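Long-range contacts in short chain dehydrogenase (Salmonella typhi, PDB 3G1T), which probably catalyses NAD(P)-dependent oxidation or reduction of a substrate not yet identified: residues Leu190-Asn196 / Lys238-Asp244; Asp72-Cys76 / Gln124-Thr130. All blocks are in the same frame, centred on the assembly; numbering follows the deposited sequence. Where two conformers were deposited one is given.

From the N terminus, strand 67-70, at one outer edge of the parallel seven-stranded sheet, runs into the loop 72-76, which opens interaction 2. That contact closes 47 residues later on helix 116-142, after helix 78-91 and the central strand 97-99 have been traversed. Interaction 1 opens afterwards on strand 190-196 and closes, 41 residues on, at the outermost strand 242-244, spanning helices 203-208 and 224-231. The two closures follow one another in series, neither nested nor crossed. The centres of interactions 1 and 2 are 21 Å apart, the nearest atoms of interactions 1 and 2 about 9 Å. Interaction 2 joins a strand-end loop to a helix of the subunit interface; interaction 1 adds the last strand to the opposite sheet edge.

Interaction 1: Leu190-Asn196 / Lys238-Asp244; sequences LRVNCIN and KTGMTFD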
# COMPACT_ATOMS: atom_id res chain seq x y z
N LEU A 190 0.85 -6.17 -23.14
CA LEU A 190 0.27 -6.50 -21.80
C LEU A 190 -0.53 -5.36 -21.24
O LEU A 190 0.02 -4.28 -20.99
CB LEU A 190 1.40 -6.81 -20.80
CG LEU A 190 1.03 -7.25 -19.36
CD1 LEU A 190 -0.06 -8.46 -19.16
CD2 LEU A 190 2.41 -7.52 -18.60
N ARG A 191 -1.83 -5.61 -20.95
CA ARG A 191 -2.63 -4.66 -20.24
C ARG A 191 -2.85 -5.08 -18.78
O ARG A 191 -2.76 -6.31 -18.44
CB ARG A 191 -3.95 -4.45 -20.92
CG ARG A 191 -4.83 -5.70 -20.96
CD ARG A 191 -6.01 -5.47 -21.89
NE ARG A 191 -6.97 -6.62 -21.99
CZ ARG A 191 -6.76 -7.73 -22.70
NH1 ARG A 191 -7.71 -8.71 -22.73
NH2 ARG A 191 -5.64 -7.89 -23.38
N VAL A 192 -3.03 -4.08 -17.94
CA VAL A 192 -3.00 -4.39 -16.43
C VAL A 192 -4.09 -3.59 -15.80
O VAL A 192 -4.08 -2.37 -15.94
CB VAL A 192 -1.64 -3.94 -15.79
CG1 VAL A 192 -1.52 -4.42 -14.33
CG2 VAL A 192 -0.45 -4.41 -16.67
N ASN A 193 -4.95 -4.20 -14.98
CA ASN A 193 -6.11 -3.43 -14.48
C ASN A 193 -6.56 -4.03 -13.17
O ASN A 193 -6.06 -5.08 -12.83
CB ASN A 193 -7.28 -3.58 -15.43
CG ASN A 193 -7.03 -2.86 -16.74
OD1 ASN A 193 -7.11 -1.62 -16.79
ND2 ASN A 193 -6.74 -3.63 -17.81
N CYS A 194 -7.38 -3.29 -12.43
CA CYS A 194 -8.02 -3.91 -11.23
C CYS A 194 -9.51 -4.16 -11.36
O CYS A 194 -10.21 -3.41 -12.10
CB CYS A 194 -7.86 -2.96 -10.05
SG CYS A 194 -6.18 -3.00 -9.30
N ILE A 195 -10.01 -5.15 -10.62
CA ILE A 195 -11.48 -5.37 -10.44
C ILE A 195 -11.87 -5.27 -8.94
O ILE A 195 -11.21 -5.91 -8.08
CB ILE A 195 -11.92 -6.76 -10.98
CG1 ILE A 195 -11.84 -6.80 -12.49
CG2 ILE A 195 -13.44 -7.10 -10.54
CD1 ILE A 195 -12.57 -7.99 -13.14
N ASN A 196 -12.90 -4.46 -8.68
CA ASN A 196 -13.56 -4.40 -7.34
C ASN A 196 -14.85 -5.23 -7.43
O ASN A 196 -15.82 -4.77 -8.03
CB ASN A 196 -13.89 -2.96 -6.98
CG ASN A 196 -14.82 -2.86 -5.75
OD1 ASN A 196 -14.84 -3.77 -4.93
ND2 ASN A 196 -15.65 -1.80 -5.69
N LYS A 238 -7.72 -1.16 -22.95
CA LYS A 238 -7.93 -0.60 -21.60
C LYS A 238 -6.83 -1.12 -20.69
O LYS A 238 -6.61 -2.33 -20.59
CB LYS A 238 -9.33 -0.98 -20.99
CG LYS A 238 -10.48 -0.67 -21.91
CD LYS A 238 -11.04 0.67 -21.59
CE LYS A 238 -12.12 1.11 -22.63
NZ LYS A 238 -13.51 0.47 -22.52
N THR A 239 -6.10 -0.17 -20.07
CA THR A 239 -5.05 -0.53 -19.13
C THR A 239 -4.95 0.60 -18.13
O THR A 239 -5.34 1.72 -18.42
CB THR A 239 -3.71 -0.81 -19.81
OG1 THR A 239 -2.78 -1.44 -18.93
CG2 THR A 239 -3.09 0.50 -20.39
N GLY A 240 -4.43 0.27 -16.97
CA GLY A 240 -4.30 1.24 -15.89
C GLY A 240 -5.58 1.60 -15.15
O GLY A 240 -5.54 2.56 -14.37
N MET A 241 -6.66 0.87 -15.37
CA MET A 241 -7.98 1.29 -14.85
C MET A 241 -8.43 0.38 -13.72
O MET A 241 -7.96 -0.74 -13.62
CB MET A 241 -9.04 1.27 -15.97
CG MET A 241 -8.75 2.28 -17.10
SD MET A 241 -9.80 2.24 -18.56
CE MET A 241 -11.43 2.60 -17.92
N THR A 242 -9.37 0.86 -12.92
CA THR A 242 -9.94 0.03 -11.87
C THR A 242 -11.46 0.03 -12.07
O THR A 242 -12.07 1.09 -12.21
CB THR A 242 -9.41 0.52 -10.44
OG1 THR A 242 -10.02 -0.38 -9.44
CG2 THR A 242 -9.76 1.97 -10.18
N PHE A 243 -12.03 -1.17 -12.22
CA PHE A 243 -13.43 -1.36 -12.60
C PHE A 243 -14.27 -1.89 -11.48
O PHE A 243 -13.85 -2.81 -10.75
CB PHE A 243 -13.57 -2.34 -13.76
CG PHE A 243 -12.82 -1.88 -15.04
CD1 PHE A 243 -13.47 -1.03 -15.95
CD2 PHE A 243 -11.51 -2.31 -15.29
CE1 PHE A 243 -12.80 -0.63 -17.18
CE2 PHE A 243 -10.80 -1.86 -16.46
CZ PHE A 243 -11.44 -1.08 -17.39
N ASP A 244 -15.48 -1.35 -11.36
CA ASP A 244 -16.47 -1.91 -10.41
C ASP A 244 -17.40 -2.92 -11.08
O ASP A 244 -18.04 -2.61 -12.09
CB ASP A 244 -17.35 -0.83 -9.82
CG ASP A 244 -16.63 0.03 -8.78
OD1 ASP A 244 -17.25 1.02 -8.32
OD2 ASP A 244 -15.49 -0.25 -8.41
O HOH W 1 -0.31 -1.71 -19.73
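The amide of Asn-193 bridges the turn before strand 242-244: OD1 accepts Met-241 N at 2.9 Å, and ND2 donates to Lys-238 O at 3.1 Å, a nearly straight bond that arrives above the plane of that carbonyl. With CG beside the backbone N (chi1 -70°) the amide reaches across to this turn, and CG meets the Phe-243 ring in plane at its edge. Val-192 is gripped in both directions: its N gives to Thr-239 OG1 (2.8 Å), and its O takes Gly-240 N (2.9 Å). Side-chain bonds thus supplement one backbone bond here.

Regular parallel pairing starts at Cys-194 and Thr-242, through Cys-194 N to Met-241 O, Phe-243 N to Cys-194 O and Asn-196 N to Phe-243 O. Asn-196 ND2 reaches Asp-244 OD2 at 3.1 Å from above the carboxylate, the two planes standing 80° apart, while Asn-196 OD1 accepts from Gly-198 N. Arg-158 also holds Asp-244 OD2, by a salt bridge, and bonds Thr-242 OG1.

A parallel edge strand completing the Rossmann-type sheet is characteristic of short-chain dehydrogenases. Strand 147-152 hydrogen-bonds the other edge of strand 190-196; helix 165-185 packs on Val-192 and Cys-194, whereas helix 224-231 covers Ile-195 and presents Trp-229 edge-to-face to Phe-243.

Interaction 2: Asp72-Cys76 / Gln124-Thr130; sequences DLLTC and QVNVNAT
The amide of Gln-124, whose CG rests 3.6 Å from Leu-74 O, is the flat group that faces the loop. Its OE1 accepts Asn-128 ND2 from above the carbonyl plane, 50° out of it, although the donor's own amide holds the oxygen almost in plane. NE2 carries the group's outward bonds: one to Gln-120 OE1 of the second subunit, the other to a water at 3.0 Å. The bend at chi2 (62°) turns the amide forward along its helix, toward Asn-128. The same water donates to Leu-73 O at 2.6 Å and to Cys-76 O, so it links loop and helix where no direct hydrogen bond crosses.

Beside the Gln-124 amide the contact is mostly apolar. Leu-73 crosses Val-125 at about a right angle, its CB and CD1 both against Val-125 CG1. Its CB also meets Ala-129 CB at 3.9 Å. Val-125 CG2 lies 3.8 Å from Leu-74 CA, and Cys-76 SG touches Ala-129 CB. Separately, the carbonyl Leu-73 O closes on the Ala-129 CB methyl at 3.1 Å. An Asx turn, Leu-74 N to Asp-72 OD2, shapes the loop; the helix widens into a pi-type turn over 124-129.

In relatives an Asp-Leu or Asp-Val pair here borders the cofactor's adenine, consistent with this loop's position. Chemically, apolar contacts hold loop and helix together, while one water and one amide carry the polar link on to the dimer interface.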
# COMPACT_ATOMS: atom_id res chain seq x y z
N ASP A 72 1.41 -21.13 -1.03
CA ASP A 72 0.91 -20.41 0.15
C ASP A 72 1.53 -19.03 0.12
O ASP A 72 2.72 -18.88 0.35
CB ASP A 72 1.32 -21.14 1.42
CG ASP A 72 0.58 -20.64 2.67
OD1 ASP A 72 0.53 -21.44 3.64
OD2 ASP A 72 0.07 -19.50 2.75
N LEU A 73 0.72 -18.03 -0.19
CA LEU A 73 1.20 -16.67 -0.45
C LEU A 73 1.75 -16.05 0.83
O LEU A 73 2.68 -15.19 0.79
CB LEU A 73 0.08 -15.80 -1.01
CG LEU A 73 -0.35 -16.03 -2.49
CD1 LEU A 73 -1.34 -14.98 -2.89
CD2 LEU A 73 0.77 -16.11 -3.52
N LEU A 74 1.20 -16.51 1.95
CA LEU A 74 1.68 -16.02 3.28
C LEU A 74 3.13 -16.33 3.53
O LEU A 74 3.83 -15.54 4.16
CB LEU A 74 0.82 -16.54 4.44
CG LEU A 74 1.07 -15.98 5.84
CD1 LEU A 74 0.97 -14.44 5.86
CD2 LEU A 74 0.10 -16.67 6.93
N THR A 75 3.58 -17.49 3.05
CA THR A 75 4.91 -17.99 3.41
C THR A 75 5.84 -18.12 2.20
O THR A 75 7.03 -18.38 2.37
CB THR A 75 4.86 -19.37 4.13
OG1 THR A 75 4.42 -20.36 3.21
CG2 THR A 75 3.97 -19.37 5.39
N CYS A 76 5.32 -17.91 1.00
CA CYS A 76 6.14 -18.19 -0.19
C CYS A 76 7.32 -17.22 -0.37
O CYS A 76 7.26 -16.04 0.02
CB CYS A 76 5.32 -18.28 -1.49
SG CYS A 76 4.69 -16.68 -2.08
N GLN A 124 1.72 -9.08 3.48
CA GLN A 124 2.53 -10.11 2.84
C GLN A 124 1.72 -10.83 1.77
O GLN A 124 2.28 -11.14 0.69
CB GLN A 124 3.06 -11.16 3.87
CG GLN A 124 4.17 -12.09 3.29
CD GLN A 124 5.39 -11.27 2.87
OE1 GLN A 124 5.62 -10.23 3.44
NE2 GLN A 124 6.23 -11.80 1.96
N VAL A 125 0.45 -11.15 2.05
CA VAL A 125 -0.33 -11.89 1.05
C VAL A 125 -0.73 -10.90 -0.07
O VAL A 125 -0.56 -11.21 -1.28
CB VAL A 125 -1.62 -12.56 1.67
CG1 VAL A 125 -2.61 -13.11 0.58
CG2 VAL A 125 -1.17 -13.67 2.62
N ASN A 126 -1.35 -9.78 0.33
CA ASN A 126 -2.10 -8.97 -0.62
C ASN A 126 -1.13 -8.13 -1.44
O ASN A 126 -1.40 -7.81 -2.62
CB ASN A 126 -3.13 -8.04 0.07
CG ASN A 126 -4.25 -8.84 0.76
OD1 ASN A 126 -4.17 -10.09 0.76
ND2 ASN A 126 -5.25 -8.16 1.37
N VAL A 127 0.01 -7.78 -0.85
CA VAL A 127 0.94 -6.96 -1.60
C VAL A 127 2.25 -7.68 -1.98
O VAL A 127 2.60 -7.80 -3.18
CB VAL A 127 1.30 -5.65 -0.85
CG1 VAL A 127 2.17 -4.71 -1.75
CG2 VAL A 127 0.06 -4.90 -0.46
N ASN A 128 2.99 -8.15 -1.01
CA ASN A 128 4.36 -8.60 -1.39
C ASN A 128 4.41 -9.92 -2.14
O ASN A 128 5.21 -10.10 -3.07
CB ASN A 128 5.27 -8.72 -0.16
CG ASN A 128 5.36 -7.41 0.63
OD1 ASN A 128 5.23 -6.35 0.08
ND2 ASN A 128 5.50 -7.53 1.97
N ALA A 129 3.60 -10.90 -1.72
CA ALA A 129 3.58 -12.15 -2.45
C ALA A 129 2.86 -12.03 -3.79
O ALA A 129 3.19 -12.70 -4.74
CB ALA A 129 2.87 -13.18 -1.60
N THR A 130 1.85 -11.17 -3.88
CA THR A 130 1.14 -10.97 -5.11
C THR A 130 2.13 -10.29 -6.09
O THR A 130 2.20 -10.65 -7.25
CB THR A 130 -0.14 -10.12 -4.84
OG1 THR A 130 -1.04 -10.89 -4.02
CG2 THR A 130 -0.82 -9.75 -6.11
O HOH W 2 5.22 -14.53 1.15